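Local coordinates for hypothetical protein (Trypanosoma cruzi, PDB 1YZV), which is of uncertain function but belongs to the isochorismatase family, many of whose members are hydrolases, and is putatively a ribonuclease, at residues 129-143 with 163-176. Numbering follows the deposited sequence.
Sequences AALLDMKKKVVIAVD and WSGDGCYISTSESI
V139 lies over one face of the Y169 ring, CG1 of V139 3.4 Å from CE2 of Y169 and CG2 3.3 Å from CZ, and V139 CB stands 4.1 Å above the ring plane, offset toward the rim. K137 CD approaches the edge of this ring. With CG of Y169 between its backbone N and carbonyl carbon (chi1 67°), the ring leans across the neighbouring strand; its OH bonds to Q179. The W163 ring is met obliquely by L132, CD1 lying 3.6 Å from W163 CE3, while R11 of the third subunit makes a cation-pi contact with it. Strands 137-141 and 168-171 are parallel, their axes 26° apart, and V138 N donates to G167 O at 2.9 Å, the first of five backbone bonds running as far as V142 N to S171 O. At the carboxyl ends of the strands, D143 grips the start of helix 173-181: OD1 accepts S173 N at 2.8 Å on its syn side, and OD2, also hydrogen-bonded to H200 NE2 and a donating water, receives S173 OG at 2.6 Å through its syn lone pair, which may favour an ionised carboxylate. Strand 168-171 edges the parallel sheet within this chain, and 137-146 beside it bonds on to strand 110-118; crossover helix 150-161 of this beta-alpha-beta unit packs on I140 and I170, and on the face carrying V139 and A141, helix 39-56 meets A141 and I176 of helix 173-181.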
loop_
_atom_site.group_PDB
_atom_site.type_symbol
_atom_site.label_atom_id
_atom_site.label_comp_id
_atom_site.label_asym_id
_atom_site.label_seq_id
_atom_site.Cartn_x
_atom_site.Cartn_y
_atom_site.Cartn_z
ATOM N N ALA A 129 -4.629 15.640 8.840
ATOM C CA ALA A 129 -5.617 15.111 9.742
ATOM C C ALA A 129 -6.627 16.176 10.142
ATOM O O ALA A 129 -7.828 15.903 10.193
ATOM C CB ALA A 129 -4.942 14.499 10.991
ATOM N N ALA A 130 -6.136 17.357 10.506
ATOM C CA ALA A 130 -7.007 18.482 10.896
ATOM C C ALA A 130 -7.956 18.926 9.750
ATOM O O ALA A 130 -9.146 19.159 9.971
ATOM C CB ALA A 130 -6.149 19.657 11.370
ATOM N N LEU A 131 -7.449 18.965 8.516
ATOM C CA LEU A 131 -8.258 19.269 7.356
ATOM C C LEU A 131 -9.298 18.187 7.101
ATOM O O LEU A 131 -10.451 18.479 6.771
ATOM C CB LEU A 131 -7.375 19.468 6.099
ATOM C CG LEU A 131 -6.541 20.746 6.152
ATOM C CD1 LEU A 131 -5.441 20.685 5.111
ATOM C CD2 LEU A 131 -7.450 21.993 5.926
ATOM N N LEU A 132 -8.936 16.942 7.352
ATOM C CA LEU A 132 -9.912 15.881 7.191
ATOM C C LEU A 132 -11.020 16.029 8.223
ATOM O O LEU A 132 -12.186 15.789 7.906
ATOM C CB LEU A 132 -9.280 14.510 7.304
ATOM C CG LEU A 132 -8.473 13.980 6.106
ATOM C CD1 LEU A 132 -7.955 12.612 6.460
ATOM C CD2 LEU A 132 -9.359 13.948 4.846
ATOM N N ASP A 133 -10.665 16.447 9.430
ATOM C CA ASP A 133 -11.674 16.745 10.426
ATOM C C ASP A 133 -12.621 17.851 10.006
ATOM O O ASP A 133 -13.729 17.879 10.499
ATOM C CB ASP A 133 -11.052 17.130 11.765
ATOM C CG ASP A 133 -10.500 15.943 12.498
ATOM O OD1 ASP A 133 -10.983 14.819 12.225
ATOM O OD2 ASP A 133 -9.600 16.133 13.359
ATOM N N MET A 134 -12.160 18.803 9.204
ATOM C CA MET A 134 -13.008 19.882 8.671
ATOM C C MET A 134 -13.777 19.504 7.393
ATOM O O MET A 134 -14.353 20.375 6.741
ATOM C CB MET A 134 -12.132 21.074 8.315
ATOM C CG MET A 134 -11.520 21.741 9.495
ATOM S SD MET A 134 -10.326 22.999 9.038
ATOM C CE MET A 134 -11.381 24.150 8.168
ATOM N N LYS A 135 -13.656 18.243 6.976
ATOM C CA LYS A 135 -14.288 17.696 5.779
ATOM C C LYS A 135 -13.809 18.390 4.508
ATOM O O LYS A 135 -14.560 18.547 3.553
ATOM C CB LYS A 135 -15.819 17.688 5.910
ATOM C CG LYS A 135 -16.313 16.871 7.121
ATOM C CD LYS A 135 -17.849 16.882 7.187
ATOM C CE LYS A 135 -18.438 16.392 8.561
ATOM N NZ LYS A 135 -19.946 16.704 8.713
ATOM N N LYS A 136 -12.525 18.742 4.474
ATOM C CA LYS A 136 -11.911 19.263 3.268
ATOM C C LYS A 136 -11.203 18.114 2.527
ATOM O O LYS A 136 -10.745 17.157 3.143
ATOM C CB LYS A 136 -10.903 20.357 3.618
ATOM C CG LYS A 136 -11.438 21.522 4.475
ATOM C CD LYS A 136 -12.469 22.329 3.730
ATOM C CE LYS A 136 -12.965 23.518 4.531
ATOM N NZ LYS A 136 -13.867 24.395 3.682
ATOM N N LYS A 137 -11.061 18.259 1.219
ATOM C CA LYS A 137 -10.207 17.394 0.403
ATOM C C LYS A 137 -8.803 17.903 0.578
ATOM O O LYS A 137 -8.575 19.117 0.651
ATOM C CB LYS A 137 -10.615 17.481 -1.089
ATOM C CG LYS A 137 -9.711 16.604 -2.046
ATOM C CD LYS A 137 -10.179 16.701 -3.510
ATOM C CE LYS A 137 -11.416 15.813 -3.808
ATOM N NZ LYS A 137 -12.289 16.415 -4.892
ATOM N N VAL A 138 -7.869 17.000 0.793
ATOM C CA VAL A 138 -6.469 17.402 0.955
ATOM C C VAL A 138 -5.542 16.490 0.138
ATOM O O VAL A 138 -5.694 15.263 0.128
ATOM C CB VAL A 138 -6.057 17.560 2.471
ATOM C CG1 VAL A 138 -6.446 16.413 3.292
ATOM C CG2 VAL A 138 -4.560 17.848 2.631
ATOM N N VAL A 139 -4.685 17.109 -0.674
ATOM C CA VAL A 139 -3.787 16.379 -1.555
ATOM C C VAL A 139 -2.380 16.736 -1.181
ATOM O O VAL A 139 -2.049 17.942 -1.083
ATOM C CB VAL A 139 -4.067 16.730 -3.031
ATOM C CG1 VAL A 139 -3.232 15.827 -3.980
ATOM C CG2 VAL A 139 -5.517 16.541 -3.273
ATOM N N ILE A 140 -1.624 15.721 -0.793
ATOM C CA ILE A 140 -0.248 15.903 -0.401
ATOM C C ILE A 140 0.594 15.917 -1.711
ATOM O O ILE A 140 0.529 14.981 -2.491
ATOM C CB ILE A 140 0.231 14.777 0.552
ATOM C CG1 ILE A 140 -0.740 14.547 1.709
ATOM C CG2 ILE A 140 1.639 15.021 1.047
ATOM C CD1 ILE A 140 -0.945 15.721 2.561
ATOM N N ALA A 141 1.475 16.908 -1.869
ATOM C CA ALA A 141 2.454 16.876 -2.969
ATOM C C ALA A 141 3.718 16.252 -2.436
ATOM O O ALA A 141 4.566 16.946 -1.867
ATOM C CB ALA A 141 2.740 18.281 -3.500
ATOM N N VAL A 142 3.839 14.942 -2.576
ATOM C CA VAL A 142 4.943 14.226 -1.934
ATOM C C VAL A 142 6.337 14.717 -2.318
ATOM O O VAL A 142 7.287 14.660 -1.500
ATOM C CB VAL A 142 4.802 12.657 -2.131
ATOM C CG1 VAL A 142 4.925 12.212 -3.572
ATOM C CG2 VAL A 142 5.819 11.870 -1.248
ATOM N N ASP A 143 6.486 15.135 -3.580
ATOM C CA ASP A 143 7.765 15.651 -4.104
ATOM C C ASP A 143 8.195 16.978 -3.487
ATOM O O ASP A 143 9.375 17.319 -3.573
ATOM C CB ASP A 143 7.798 15.744 -5.675
ATOM C CG ASP A 143 6.667 16.623 -6.293
ATOM O OD1 ASP A 143 5.523 16.552 -5.810
ATOM O OD2 ASP A 143 6.906 17.301 -7.347
ATOM N N TRP A 163 -5.566 7.038 3.901
ATOM C CA TRP A 163 -6.758 7.873 4.165
ATOM C C TRP A 163 -7.571 8.367 2.913
ATOM O O TRP A 163 -8.444 9.293 3.006
ATOM C CB TRP A 163 -6.360 9.087 4.965
ATOM C CG TRP A 163 -5.634 8.848 6.220
ATOM C CD1 TRP A 163 -5.730 7.771 7.031
ATOM C CD2 TRP A 163 -4.969 9.856 6.978
ATOM N NE1 TRP A 163 -4.990 7.965 8.166
ATOM C CE2 TRP A 163 -4.629 9.286 8.219
ATOM C CE3 TRP A 163 -4.623 11.190 6.725
ATOM C CZ2 TRP A 163 -3.851 9.953 9.138
ATOM C CZ3 TRP A 163 -3.897 11.874 7.694
ATOM C CH2 TRP A 163 -3.573 11.265 8.899
ATOM N N SER A 164 -7.242 7.801 1.755
ATOM C CA SER A 164 -7.927 8.132 0.456
ATOM C C SER A 164 -9.473 8.100 0.554
ATOM O O SER A 164 -10.199 8.923 -0.030
ATOM C CB SER A 164 -7.407 7.141 -0.635
ATOM O OG SER A 164 -7.637 7.616 -1.958
ATOM N N GLY A 165 -9.972 7.128 1.291
ATOM C CA GLY A 165 -11.410 6.929 1.434
ATOM C C GLY A 165 -12.102 8.144 1.991
ATOM O O GLY A 165 -13.257 8.438 1.634
ATOM N N ASP A 166 -11.376 8.893 2.818
ATOM C CA ASP A 166 -11.918 10.039 3.528
ATOM C C ASP A 166 -11.538 11.366 2.937
ATOM O O ASP A 166 -11.907 12.399 3.535
ATOM C CB ASP A 166 -11.462 9.992 4.981
ATOM C CG ASP A 166 -12.171 8.880 5.776
ATOM O OD1 ASP A 166 -13.254 8.370 5.347
ATOM O OD2 ASP A 166 -11.600 8.485 6.797
ATOM N N GLY A 167 -10.914 11.388 1.734
ATOM C CA GLY A 167 -10.596 12.657 1.120
ATOM C C GLY A 167 -9.181 13.214 1.265
ATOM O O GLY A 167 -8.956 14.322 0.848
ATOM N N CYS A 168 -8.211 12.402 1.697
ATOM C CA CYS A 168 -6.817 12.765 1.675
ATOM C C CYS A 168 -6.117 11.767 0.772
ATOM O O CYS A 168 -6.221 10.572 0.992
ATOM C CB CYS A 168 -6.210 12.653 3.059
ATOM S SG CYS A 168 -4.416 12.823 3.108
ATOM N N TYR A 169 -5.465 12.253 -0.273
ATOM C CA TYR A 169 -4.548 11.399 -1.024
ATOM C C TYR A 169 -3.220 12.041 -1.383
ATOM O O TYR A 169 -2.981 13.244 -1.152
ATOM C CB TYR A 169 -5.211 10.930 -2.276
ATOM C CG TYR A 169 -5.477 12.025 -3.239
ATOM C CD1 TYR A 169 -6.706 12.678 -3.227
ATOM C CD2 TYR A 169 -4.642 12.200 -4.384
ATOM C CE1 TYR A 169 -6.989 13.649 -4.170
ATOM C CE2 TYR A 169 -4.913 13.165 -5.334
ATOM C CZ TYR A 169 -6.065 13.951 -5.188
ATOM O OH TYR A 169 -6.424 14.875 -6.181
ATOM N N ILE A 170 -2.313 11.201 -1.846
ATOM C CA ILE A 170 -0.947 11.642 -2.091
ATOM C C ILE A 170 -0.721 11.654 -3.583
ATOM O O ILE A 170 -0.954 10.628 -4.284
ATOM C CB ILE A 170 0.083 10.679 -1.454
ATOM C CG1 ILE A 170 -0.245 10.468 0.010
ATOM C CG2 ILE A 170 1.502 11.174 -1.715
ATOM C CD1 ILE A 170 -0.044 11.578 0.768
ATOM N N SER A 171 -0.197 12.772 -4.047
ATOM C CA SER A 171 0.077 12.975 -5.472
ATOM C C SER A 171 1.415 13.700 -5.620
ATOM O O SER A 171 2.247 13.681 -4.698
ATOM C CB SER A 171 -1.099 13.740 -6.124
ATOM O OG SER A 171 -1.055 13.693 -7.540
ATOM N N THR A 172 1.728 14.111 -6.843
ATOM C CA THR A 172 2.950 14.907 -7.105
ATOM C C THR A 172 2.547 16.246 -7.691
ATOM O O THR A 172 1.516 16.347 -8.331
ATOM C CB THR A 172 3.938 14.182 -8.051
ATOM O OG1 THR A 172 3.276 13.867 -9.271
ATOM C CG2 THR A 172 4.474 12.912 -7.413
ATOM N N SER A 173 3.441 17.240 -7.609
ATOM C CA SER A 173 3.126 18.598 -8.087
ATOM C C SER A 173 2.699 18.648 -9.561
ATOM O O SER A 173 1.724 19.341 -9.929
ATOM C CB SER A 173 4.306 19.553 -7.788
ATOM O OG SER A 173 5.523 19.176 -8.487
ATOM N N GLU A 174 3.330 17.838 -10.404
ATOM C CA GLU A 174 2.976 17.882 -11.818
ATOM C C GLU A 174 1.560 17.307 -12.059
ATOM O O GLU A 174 0.765 17.893 -12.802
ATOM C CB GLU A 174 4.018 17.141 -12.669
ATOM C CG GLU A 174 3.737 17.311 -14.133
ATOM C CD GLU A 174 4.856 16.803 -15.000
ATOM O OE1 GLU A 174 5.883 17.515 -15.124
ATOM O OE2 GLU A 174 4.656 15.720 -15.567
ATOM N N SER A 175 1.235 16.241 -11.334
ATOM C CA SER A 175 -0.053 15.617 -11.393
ATOM C C SER A 175 -1.116 16.558 -10.872
ATOM O O SER A 175 -2.127 16.753 -11.544
ATOM C CB SER A 175 -0.065 14.334 -10.606
ATOM O OG SER A 175 -1.218 13.582 -10.887
ATOM N N ILE A 176 -0.755 17.285 -9.817
ATOM C CA ILE A 176 -1.650 18.254 -9.178
ATOM C C ILE A 176 -1.972 19.422 -10.142
ATOM O O ILE A 176 -3.158 19.731 -10.387
ATOM C CB ILE A 176 -1.071 18.713 -7.851
ATOM C CG1 ILE A 176 -1.169 17.575 -6.831
ATOM C CG2 ILE A 176 -1.699 20.015 -7.336
ATOM C CD1 ILE A 176 -0.226 17.709 -5.656
HETATM O O HOH W 1 -12.515 15.155 3.691
HETATM O O HOH W 2 5.971 16.342 -10.039
#